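Periplasmic binding protein/LacI transcriptional regulator (Alkaliphilus metalliredigens, PDB 3CTP) binds beta-D-xylulofuranose in a periplasmic-binding-protein-like domain and probably represses transcription as a DNA-binding LacI-family regulator. Local coordinates at residues A[103-108]-A[125-130]; A[118-123]-A[132-137]; A[174-179]-A[206-211]; A[228-233]-A[258-263]. All blocks are in the same frame, centred on the assembly; numbering follows the deposited sequence.

In the fold
From the N terminus, interaction 1 comes first: it closes the chain from helix 102-114, through strand 119-123, onto the loop 125-130. Interaction 2 crosses it, because segment 118-123 lies between the two segments of interaction 1 and its partner 132-137 follows them. Both lie in the lobe built on the seven-stranded sheet, their centres about 11 Å apart. Interactions 3 and 4 follow in series on the four-stranded parallel sheet. Interaction 3 pairs strands 175-179 and 206-209; interaction 4 ties the loop before strand 234-237 to the start of strand 262-264 around sodium. These two touch, through Asp206 with Tyr232 and Lys174 with Asp233. Beta-D-xylulofuranose sits about 10 Å from side chains of interactions 1 and 3.

Interaction 1 (A[103-108]-A[125-130]); sequences EKEKTY and SQCEDE
Lys106 and Glu130 bring helix segment 103-108 and the irregular loop 125-130 together, their CA atoms 6.9 Å apart, and the joining is done by side chains without any backbone-to-backbone bond. Glu105 reaches across in a fully extended form, CG anti to the backbone N (chi1 -178°). Its two oxygens grip the loop through their syn lone pairs: OE1 takes the N-H of Gln126 at 2.9 Å (159° at the hydrogen), and OE2 takes the hydroxyl of Ser125 OG at 2.5 Å. Cys127 SG lies over one face of the same carboxylate, 3.5 Å from Glu105 CD. Ser125 OG in turn accepts from Cys127 N at 3.1 Å, an ST turn. An alanine in place of Glu105 would probably leave Gln126 N and the Ser125 hydroxyl without their acceptor and open a gap under Cys127 SG. Nearer the surface, Lys106 NZ forms a salt bridge with Glu130 OE2 at 3.0 Å; a long one to Glu103 OE1 extends the network. Tyr131 OH also hydrogen-bonds Glu105 OE2. With several polar partners around it, the buried Glu105 carboxylate is likely to be stabilised as an anion and to hold the loop to the helix.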
# COMPACT_ATOMS: atom_id res chain seq x y z
N GLU A 103 -19.62 -6.99 7.24
CA GLU A 103 -20.27 -5.91 7.98
C GLU A 103 -19.67 -4.53 7.67
O GLU A 103 -20.38 -3.53 7.66
CB GLU A 103 -20.26 -6.22 9.47
CG GLU A 103 -20.84 -7.61 9.78
CD GLU A 103 -22.23 -7.88 9.17
OE1 GLU A 103 -23.12 -7.00 9.22
OE2 GLU A 103 -22.44 -9.01 8.65
N LYS A 104 -18.37 -4.46 7.42
CA LYS A 104 -17.80 -3.18 7.00
C LYS A 104 -18.33 -2.78 5.64
O LYS A 104 -18.60 -1.61 5.38
CB LYS A 104 -16.26 -3.24 6.95
CG LYS A 104 -15.64 -3.27 8.34
CD LYS A 104 -14.14 -3.46 8.27
CE LYS A 104 -13.58 -3.62 9.69
NZ LYS A 104 -12.11 -3.81 9.74
N GLU A 105 -18.47 -3.75 4.75
CA GLU A 105 -19.06 -3.45 3.45
C GLU A 105 -20.48 -2.92 3.61
O GLU A 105 -20.88 -1.93 2.98
CB GLU A 105 -19.05 -4.70 2.55
CG GLU A 105 -19.59 -4.40 1.17
CD GLU A 105 -19.58 -5.60 0.26
OE1 GLU A 105 -19.16 -6.71 0.70
OE2 GLU A 105 -19.97 -5.40 -0.92
N LYS A 106 -21.28 -3.59 4.45
CA LYS A 106 -22.65 -3.13 4.65
C LYS A 106 -22.70 -1.69 5.19
O LYS A 106 -23.51 -0.86 4.76
CB LYS A 106 -23.37 -4.08 5.61
CG LYS A 106 -24.78 -3.66 5.93
CD LYS A 106 -25.47 -4.72 6.82
CE LYS A 106 -25.68 -6.05 6.08
NZ LYS A 106 -26.32 -7.09 6.99
N THR A 107 -21.80 -1.39 6.12
CA THR A 107 -21.76 -0.08 6.73
C THR A 107 -21.41 0.97 5.68
O THR A 107 -22.04 2.00 5.59
CB THR A 107 -20.70 -0.05 7.84
OG1 THR A 107 -21.11 -0.94 8.89
CG2 THR A 107 -20.55 1.38 8.37
N TYR A 108 -20.40 0.68 4.85
CA TYR A 108 -20.00 1.66 3.84
C TYR A 108 -21.06 1.83 2.75
O TYR A 108 -21.23 2.91 2.19
CB TYR A 108 -18.60 1.36 3.25
CG TYR A 108 -17.58 1.95 4.18
CD1 TYR A 108 -17.55 3.32 4.39
CD2 TYR A 108 -16.72 1.15 4.90
CE1 TYR A 108 -16.68 3.89 5.30
CE2 TYR A 108 -15.83 1.72 5.83
CZ TYR A 108 -15.83 3.09 6.02
OH TYR A 108 -14.96 3.66 6.94
N SER A 125 -16.80 -8.17 -3.26
CA SER A 125 -17.96 -8.07 -2.37
C SER A 125 -18.33 -9.40 -1.72
O SER A 125 -18.29 -10.45 -2.36
CB SER A 125 -19.18 -7.56 -3.16
OG SER A 125 -20.34 -7.50 -2.30
N GLN A 126 -18.77 -9.32 -0.46
CA GLN A 126 -19.37 -10.48 0.22
C GLN A 126 -20.87 -10.33 0.48
O GLN A 126 -21.50 -11.21 1.09
CB GLN A 126 -18.64 -10.78 1.52
CG GLN A 126 -17.20 -11.18 1.25
CD GLN A 126 -16.49 -11.60 2.51
OE1 GLN A 126 -17.11 -12.11 3.45
NE2 GLN A 126 -15.18 -11.41 2.54
N CYS A 127 -21.46 -9.25 0.00
CA CYS A 127 -22.92 -9.12 0.10
C CYS A 127 -23.66 -9.58 -1.14
O CYS A 127 -23.06 -9.96 -2.16
CB CYS A 127 -23.30 -7.68 0.35
SG CYS A 127 -22.41 -7.00 1.75
N GLU A 128 -24.98 -9.53 -1.04
CA GLU A 128 -25.86 -9.88 -2.12
C GLU A 128 -27.11 -9.06 -1.83
O GLU A 128 -27.31 -8.01 -2.42
CB GLU A 128 -26.15 -11.38 -2.05
CG GLU A 128 -27.17 -11.88 -3.04
CD GLU A 128 -27.10 -13.38 -3.23
OE1 GLU A 128 -26.06 -13.97 -2.87
OE2 GLU A 128 -28.08 -13.98 -3.74
N ASP A 129 -27.91 -9.59 -0.91
CA ASP A 129 -29.00 -8.92 -0.21
C ASP A 129 -28.99 -7.40 -0.18
O ASP A 129 -29.93 -6.74 -0.65
CB ASP A 129 -28.96 -9.32 1.27
CG ASP A 129 -29.05 -10.82 1.49
OD1 ASP A 129 -28.72 -11.60 0.56
OD2 ASP A 129 -29.44 -11.22 2.61
N GLU A 130 -27.96 -6.86 0.45
CA GLU A 130 -27.88 -5.45 0.77
C GLU A 130 -27.98 -4.56 -0.46
O GLU A 130 -28.38 -3.40 -0.37
CB GLU A 130 -26.59 -5.14 1.52
CG GLU A 130 -26.61 -5.58 2.97
CD GLU A 130 -26.91 -7.06 3.14
OE1 GLU A 130 -26.57 -7.85 2.23
OE2 GLU A 130 -27.46 -7.43 4.20

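Interaction 2 (A[118-123]-A[132-137])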
# COMPACT_ATOMS: atom_id res chain seq x y z
N ALA A 118 -22.67 9.34 -6.68
CA ALA A 118 -23.28 9.11 -7.97
C ALA A 118 -23.28 7.64 -8.33
O ALA A 118 -24.11 7.18 -9.11
CB ALA A 118 -22.52 9.89 -9.05
N GLY A 119 -22.31 6.91 -7.79
CA GLY A 119 -22.17 5.49 -8.13
C GLY A 119 -21.20 4.83 -7.17
O GLY A 119 -20.48 5.52 -6.46
N ILE A 120 -21.21 3.50 -7.14
CA ILE A 120 -20.36 2.73 -6.24
C ILE A 120 -19.66 1.63 -7.03
O ILE A 120 -20.28 0.98 -7.89
CB ILE A 120 -21.22 2.08 -5.14
CG1 ILE A 120 -21.82 3.19 -4.25
CG2 ILE A 120 -20.40 1.07 -4.31
CD1 ILE A 120 -22.80 2.63 -3.16
N ILE A 121 -18.37 1.44 -6.75
CA ILE A 121 -17.59 0.33 -7.30
C ILE A 121 -17.34 -0.60 -6.13
O ILE A 121 -16.65 -0.23 -5.19
CB ILE A 121 -16.24 0.81 -7.89
CG1 ILE A 121 -16.49 1.80 -9.02
CG2 ILE A 121 -15.40 -0.41 -8.37
CD1 ILE A 121 -15.24 2.70 -9.35
N ALA A 122 -17.84 -1.84 -6.22
CA ALA A 122 -17.82 -2.81 -5.12
C ALA A 122 -16.82 -3.94 -5.37
O ALA A 122 -17.07 -4.85 -6.17
CB ALA A 122 -19.24 -3.38 -4.95
N SER A 123 -15.68 -3.89 -4.67
CA SER A 123 -14.60 -4.84 -4.93
C SER A 123 -14.69 -6.06 -4.03
O SER A 123 -14.87 -5.94 -2.79
CB SER A 123 -13.20 -4.17 -4.81
OG SER A 123 -13.10 -3.06 -5.67
N ALA A 132 -29.86 -5.07 -3.17
CA ALA A 132 -31.09 -5.27 -3.94
C ALA A 132 -31.98 -4.03 -3.97
O ALA A 132 -32.67 -3.78 -4.96
CB ALA A 132 -31.86 -6.47 -3.39
N ASN A 133 -31.96 -3.25 -2.90
CA ASN A 133 -32.83 -2.10 -2.81
C ASN A 133 -32.11 -0.79 -3.06
O ASN A 133 -32.72 0.19 -3.52
CB ASN A 133 -33.53 -2.10 -1.45
CG ASN A 133 -32.77 -2.92 -0.42
OD1 ASN A 133 -33.38 -3.63 0.39
ND2 ASN A 133 -31.44 -2.85 -0.45
N ILE A 134 -30.82 -0.75 -2.77
CA ILE A 134 -30.08 0.48 -2.95
C ILE A 134 -30.44 0.99 -4.33
O ILE A 134 -30.65 0.21 -5.25
CB ILE A 134 -28.56 0.29 -2.77
CG1 ILE A 134 -27.87 0.02 -4.10
CG2 ILE A 134 -28.28 -0.83 -1.77
CD1 ILE A 134 -26.36 0.01 -3.99
N ASP A 135 -30.59 2.31 -4.46
CA ASP A 135 -31.04 2.89 -5.70
C ASP A 135 -29.93 3.77 -6.26
O ASP A 135 -30.15 4.92 -6.63
CB ASP A 135 -32.29 3.73 -5.46
CG ASP A 135 -33.02 4.06 -6.73
OD1 ASP A 135 -34.17 3.61 -6.90
OD2 ASP A 135 -32.43 4.76 -7.58
N ILE A 136 -28.73 3.21 -6.31
CA ILE A 136 -27.55 3.93 -6.75
C ILE A 136 -26.84 2.98 -7.69
O ILE A 136 -26.81 1.77 -7.42
CB ILE A 136 -26.63 4.26 -5.57
CG1 ILE A 136 -27.25 5.33 -4.67
CG2 ILE A 136 -25.28 4.76 -6.06
CD1 ILE A 136 -26.35 5.75 -3.51
N PRO A 137 -26.29 3.48 -8.79
CA PRO A 137 -25.57 2.61 -9.73
C PRO A 137 -24.39 1.92 -9.07
O PRO A 137 -23.63 2.56 -8.32
CB PRO A 137 -25.06 3.59 -10.80
CG PRO A 137 -26.13 4.71 -10.78
CD PRO A 137 -26.51 4.85 -9.33
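Pro137 and Ala118 meet through their peptide groups, the flat groups of this contact; no aromatic ring takes part. Ala118 O stands obliquely off one side of the puckered Pro137 ring, toward CD and CG, 3.4 Å from CD and 3.6 Å from CG. The carbonyl of Pro137 is met in its own plane by the N-H of Ile120, with N to O 2.9 Å and 150° at the hydrogen. Gly119 CA also approaches Pro137 O, at 3.3 Å, in a bent CA-H...O contact (126°), and so the oxygen is held by two successive residues of the strand. Around this polar point lie the isoleucines. Ile136 has CG2 anti to its backbone N, which sets that methyl against the strand: CG2 lies 3.8 Å from Gly119 CA, where no side chain intervenes, and 4.2 Å from Ile120 CG1. Farther along, the CD1 methyls of Ile120 and Ile134 approach to 4.5 Å, a looser touch. The touching parts, 118-120 and 134-137, run 102° apart, so the loop comes in across the strand before turning to follow it. The Ile120-Pro137 bond is continued by backbone bonding between Ile120 and Val139, which places it where strand 138-141 joins strand 119-123 as a parallel neighbour; strand 62-67 flanks 119-123 on its other side. Helix 102-114 packs on Ile120 and Ile134 through Leu109, and helix 286-302 meets Pro137 through Ile300 and Ile301.

Interaction 3 (A[174-179]-A[206-211]); sequences KILHIK and DFIEFQ
Lys179 crosses from its own strand to Glu209 on the next, and its chain can be followed atom by atom. CB lies near Ile208 O; CG, set between the backbone N and the carbonyl carbon (chi1 70°), packs 3.7 Å from Glu209 CA. CD and CE then pass Glu209 OE2, and two bends at the end bring NZ to that oxygen at 2.7 Å, a salt bridge on the anti side and 23° out of the carboxylate plane. Glu188 gives NZ a second carboxylate, and Tyr191 a cation-pi contact. Gln211 NE2 donates to the other oxygen, Glu209 OE1, at 3.1 Å. An alanine in place of Glu209 would probably leave Lys179 NZ without this charge mate and the Gln211 amide freer to turn. On the same sheet face, Phe207 CE1 meets the edge of the His177 ring, 3.8 Å from CD2, while His177 ND1 bonds Phe236 O. On the other face, Ile178 CG2 sits over the Phe210 ring, 3.6 Å from its centroid, a CH-pi contact, and Leu176 CD1 packs on Ile208 CG1 at 3.9 Å. Five backbone hydrogen bonds, from Asp206 N to Phe210 N, join the parallel strands. They belong to a beta-alpha-beta crossover: helix 185-200 covers the His177 and Phe207 face, strand 206-209 is outermost, and strand 234-237 flanks 175-179 on its other side.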
# COMPACT_ATOMS: atom_id res chain seq x y z
N LYS A 174 7.18 -31.50 -8.51
CA LYS A 174 6.66 -31.41 -7.16
C LYS A 174 6.19 -29.97 -6.99
O LYS A 174 7.01 -29.08 -6.87
CB LYS A 174 7.74 -31.69 -6.13
CG LYS A 174 8.30 -33.13 -6.20
CD LYS A 174 9.59 -33.25 -5.37
CE LYS A 174 10.16 -34.67 -5.41
NZ LYS A 174 11.31 -34.80 -4.47
N ILE A 175 4.88 -29.76 -6.98
CA ILE A 175 4.32 -28.40 -7.04
C ILE A 175 3.35 -28.13 -5.92
O ILE A 175 2.53 -28.99 -5.58
CB ILE A 175 3.65 -28.22 -8.41
CG1 ILE A 175 4.73 -28.20 -9.49
CG2 ILE A 175 2.77 -26.95 -8.45
CD1 ILE A 175 4.16 -28.28 -10.92
N LEU A 176 3.45 -26.91 -5.35
CA LEU A 176 2.55 -26.44 -4.30
C LEU A 176 1.81 -25.24 -4.83
O LEU A 176 2.41 -24.36 -5.48
CB LEU A 176 3.39 -25.97 -3.12
CG LEU A 176 2.67 -25.25 -1.97
CD1 LEU A 176 1.67 -26.16 -1.29
CD2 LEU A 176 3.68 -24.76 -0.94
N HIS A 177 0.51 -25.16 -4.53
CA HIS A 177 -0.23 -23.90 -4.78
C HIS A 177 -0.71 -23.39 -3.43
O HIS A 177 -1.42 -24.09 -2.70
CB HIS A 177 -1.41 -24.12 -5.73
CG HIS A 177 -2.31 -22.93 -5.87
ND1 HIS A 177 -1.82 -21.64 -5.90
CD2 HIS A 177 -3.65 -22.82 -6.00
CE1 HIS A 177 -2.83 -20.78 -6.03
NE2 HIS A 177 -3.95 -21.48 -6.11
N ILE A 178 -0.25 -22.18 -3.07
CA ILE A 178 -0.77 -21.49 -1.90
C ILE A 178 -1.96 -20.71 -2.43
O ILE A 178 -1.79 -19.72 -3.17
CB ILE A 178 0.28 -20.58 -1.29
CG1 ILE A 178 1.41 -21.50 -0.76
CG2 ILE A 178 -0.34 -19.75 -0.13
CD1 ILE A 178 2.62 -20.79 -0.17
N LYS A 179 -3.15 -21.22 -2.10
CA LYS A 179 -4.40 -20.66 -2.64
C LYS A 179 -5.02 -19.65 -1.70
O LYS A 179 -4.72 -19.61 -0.50
CB LYS A 179 -5.40 -21.77 -3.01
CG LYS A 179 -5.98 -22.48 -1.85
CD LYS A 179 -7.07 -23.55 -2.31
CE LYS A 179 -8.28 -22.92 -2.92
NZ LYS A 179 -9.12 -22.12 -1.97
N ASP A 206 -0.03 -30.19 -4.35
CA ASP A 206 -0.40 -29.96 -2.96
C ASP A 206 -0.93 -28.53 -2.83
O ASP A 206 -0.54 -27.66 -3.60
CB ASP A 206 0.82 -30.09 -2.05
CG ASP A 206 1.28 -31.52 -1.88
OD1 ASP A 206 0.49 -32.43 -2.22
OD2 ASP A 206 2.43 -31.72 -1.41
N PHE A 207 -1.82 -28.32 -1.86
CA PHE A 207 -2.41 -27.00 -1.61
C PHE A 207 -2.26 -26.59 -0.16
O PHE A 207 -2.36 -27.44 0.76
CB PHE A 207 -3.91 -27.02 -1.96
CG PHE A 207 -4.17 -27.33 -3.40
CD1 PHE A 207 -4.03 -26.34 -4.35
CD2 PHE A 207 -4.53 -28.62 -3.81
CE1 PHE A 207 -4.22 -26.60 -5.71
CE2 PHE A 207 -4.72 -28.90 -5.16
CZ PHE A 207 -4.57 -27.89 -6.11
N ILE A 208 -2.05 -25.29 0.07
CA ILE A 208 -2.19 -24.67 1.40
C ILE A 208 -3.13 -23.49 1.20
O ILE A 208 -2.95 -22.74 0.25
CB ILE A 208 -0.83 -24.15 1.88
CG1 ILE A 208 0.10 -25.33 2.19
CG2 ILE A 208 -0.96 -23.26 3.15
CD1 ILE A 208 1.54 -24.90 2.53
N GLU A 209 -4.15 -23.35 2.04
CA GLU A 209 -5.15 -22.30 1.80
C GLU A 209 -5.06 -21.21 2.85
O GLU A 209 -5.36 -21.44 4.02
CB GLU A 209 -6.57 -22.89 1.87
CG GLU A 209 -7.69 -21.89 1.55
CD GLU A 209 -9.05 -22.58 1.62
OE1 GLU A 209 -9.62 -22.66 2.72
OE2 GLU A 209 -9.52 -23.06 0.57
N PHE A 210 -4.66 -20.01 2.43
CA PHE A 210 -4.61 -18.89 3.37
C PHE A 210 -6.02 -18.38 3.54
O PHE A 210 -6.81 -18.39 2.58
CB PHE A 210 -3.78 -17.74 2.78
CG PHE A 210 -2.28 -17.90 2.91
CD1 PHE A 210 -1.69 -19.12 3.21
CD2 PHE A 210 -1.46 -16.80 2.69
CE1 PHE A 210 -0.30 -19.24 3.33
CE2 PHE A 210 -0.05 -16.92 2.79
CZ PHE A 210 0.52 -18.14 3.10
N GLN A 211 -6.37 -17.91 4.75
CA GLN A 211 -7.75 -17.47 4.99
C GLN A 211 -7.97 -15.99 4.82
O GLN A 211 -9.13 -15.49 4.92
CB GLN A 211 -8.19 -17.85 6.42
CG GLN A 211 -8.06 -19.35 6.67
CD GLN A 211 -8.90 -20.16 5.72
OE1 GLN A 211 -10.11 -19.94 5.61
NE2 GLN A 211 -8.27 -21.11 5.02

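Interaction 4 (A[228-233]-A[258-263]); sequences DIVNYD and PQEVQI. With NA (sodium ion), chain D.
Asp233 and Val261 bring the backbones closest, CA to CA 5.0 Å, where the loop 228-233 leaves a helical turn and meets the chain entering strand 262-264. One backbone hydrogen bond joins them, Gln262 N to Asp233 O at 2.9 Å (166° at the hydrogen). Beside it three carbonyls converge on a sodium ion: Val230 O and Tyr232 O lie at 2.4 Å and Glu260 O at 2.2 Å, and two waters make five ligands. One of these waters donates to Asp233 OD1 at 2.9 Å, so Asp233 is a second-shell residue of the site; its OD2 accepts from Arg173 N and Lys174 N. A third water, not a ligand of the ion, donates to Asp233 O and accepts from Gln262 NE2, while Gln262 OE1 accepts from Ile324 N. Val230 CG2, anti to the backbone N, makes an apolar contact with Glu260 CB at 4.0 Å. Val261 CG2 approaches the ligand oxygen Tyr232 O at 3.6 Å, and the Val261 side chain also touches Ile235 and Leu250. The carboxylate of Glu260 is not a ligand, and its OE1 bonds Ser256 N instead. Tyr232 sends its hydroxyl to Asp206. Tyr232 O and Glu260 O are only 3.6 Å apart; the sodium would offset the repulsion between such oxygens, so the cation probably holds the two loops together by their backbones, with a charged side chain contributing only through water.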
# COMPACT_ATOMS: atom_id res chain seq x y z
N ASP A 228 9.62 -27.98 5.21
CA ASP A 228 9.42 -28.89 4.09
C ASP A 228 9.17 -28.14 2.76
O ASP A 228 9.16 -28.75 1.69
CB ASP A 228 8.19 -29.78 4.33
CG ASP A 228 8.37 -30.74 5.49
OD1 ASP A 228 9.53 -31.02 5.89
OD2 ASP A 228 7.34 -31.23 6.00
N ILE A 229 8.95 -26.83 2.82
CA ILE A 229 8.51 -26.10 1.62
C ILE A 229 9.62 -26.06 0.59
O ILE A 229 9.36 -26.08 -0.62
CB ILE A 229 8.05 -24.67 2.01
CG1 ILE A 229 6.86 -24.74 2.96
CG2 ILE A 229 7.76 -23.81 0.79
CD1 ILE A 229 5.59 -25.31 2.36
N VAL A 230 10.87 -26.02 1.05
CA VAL A 230 11.98 -26.01 0.11
C VAL A 230 11.98 -27.27 -0.74
O VAL A 230 12.61 -27.30 -1.80
CB VAL A 230 13.35 -25.87 0.83
CG1 VAL A 230 13.65 -27.11 1.63
CG2 VAL A 230 14.46 -25.62 -0.21
N ASN A 231 11.28 -28.32 -0.30
CA ASN A 231 11.31 -29.59 -1.03
C ASN A 231 10.51 -29.56 -2.34
O ASN A 231 10.65 -30.45 -3.19
CB ASN A 231 10.82 -30.75 -0.16
CG ASN A 231 11.81 -31.11 0.93
OD1 ASN A 231 13.01 -30.85 0.79
ND2 ASN A 231 11.31 -31.68 2.01
N TYR A 232 9.64 -28.56 -2.49
CA TYR A 232 8.90 -28.42 -3.75
C TYR A 232 9.82 -27.90 -4.85
O TYR A 232 10.80 -27.22 -4.56
CB TYR A 232 7.72 -27.44 -3.58
CG TYR A 232 6.62 -28.04 -2.70
CD1 TYR A 232 5.74 -28.96 -3.21
CD2 TYR A 232 6.52 -27.69 -1.34
CE1 TYR A 232 4.73 -29.53 -2.41
CE2 TYR A 232 5.54 -28.26 -0.53
CZ TYR A 232 4.65 -29.18 -1.08
OH TYR A 232 3.66 -29.75 -0.31
N ASP A 233 9.49 -28.22 -6.10
CA ASP A 233 10.21 -27.66 -7.25
C ASP A 233 9.70 -26.24 -7.54
O ASP A 233 10.48 -25.36 -7.91
CB ASP A 233 9.97 -28.50 -8.53
CG ASP A 233 10.50 -29.92 -8.43
OD1 ASP A 233 11.48 -30.14 -7.69
OD2 ASP A 233 9.93 -30.80 -9.12
N PRO A 258 15.92 -18.78 -7.62
CA PRO A 258 15.12 -19.95 -7.99
C PRO A 258 15.88 -21.27 -7.97
O PRO A 258 15.34 -22.28 -8.42
CB PRO A 258 14.78 -19.65 -9.45
CG PRO A 258 16.00 -18.95 -9.96
CD PRO A 258 16.54 -18.15 -8.80
N GLN A 259 17.12 -21.26 -7.48
CA GLN A 259 17.97 -22.46 -7.53
C GLN A 259 17.35 -23.66 -6.82
O GLN A 259 17.47 -24.80 -7.29
CB GLN A 259 19.34 -22.18 -6.92
CG GLN A 259 20.19 -21.21 -7.72
CD GLN A 259 20.04 -19.78 -7.25
OE1 GLN A 259 18.99 -19.37 -6.77
NE2 GLN A 259 21.13 -19.00 -7.38
N GLU A 260 16.71 -23.41 -5.69
CA GLU A 260 16.16 -24.50 -4.90
C GLU A 260 14.65 -24.62 -5.06
O GLU A 260 14.09 -25.71 -4.92
CB GLU A 260 16.50 -24.28 -3.44
CG GLU A 260 17.99 -24.45 -3.17
CD GLU A 260 18.31 -24.46 -1.70
OE1 GLU A 260 18.26 -23.39 -1.07
OE2 GLU A 260 18.65 -25.55 -1.19
N VAL A 261 13.99 -23.50 -5.31
CA VAL A 261 12.56 -23.57 -5.53
C VAL A 261 12.19 -22.37 -6.39
O VAL A 261 12.77 -21.29 -6.22
CB VAL A 261 11.79 -23.57 -4.22
CG1 VAL A 261 12.08 -22.31 -3.48
CG2 VAL A 261 10.27 -23.71 -4.48
N GLN A 262 11.27 -22.58 -7.33
CA GLN A 262 10.82 -21.51 -8.23
C GLN A 262 9.48 -20.99 -7.73
O GLN A 262 8.72 -21.77 -7.16
CB GLN A 262 10.67 -22.02 -9.65
CG GLN A 262 12.00 -22.59 -10.22
CD GLN A 262 11.86 -22.94 -11.68
OE1 GLN A 262 11.49 -22.09 -12.49
NE2 GLN A 262 12.10 -24.21 -12.02
N ILE A 263 9.21 -19.70 -7.96
CA ILE A 263 7.99 -19.06 -7.42
C ILE A 263 7.33 -18.27 -8.54
O ILE A 263 8.01 -17.55 -9.28
CB ILE A 263 8.34 -18.03 -6.30
CG1 ILE A 263 9.34 -18.61 -5.29
CG2 ILE A 263 7.05 -17.51 -5.64
CD1 ILE A 263 8.79 -19.68 -4.42
NA NA D . 13.16 -27.58 -4.09
O HOH W 1 12.61 -26.02 -9.53
O HOH W 2 13.38 -28.90 -5.90
O HOH W 3 14.94 -28.77 -3.41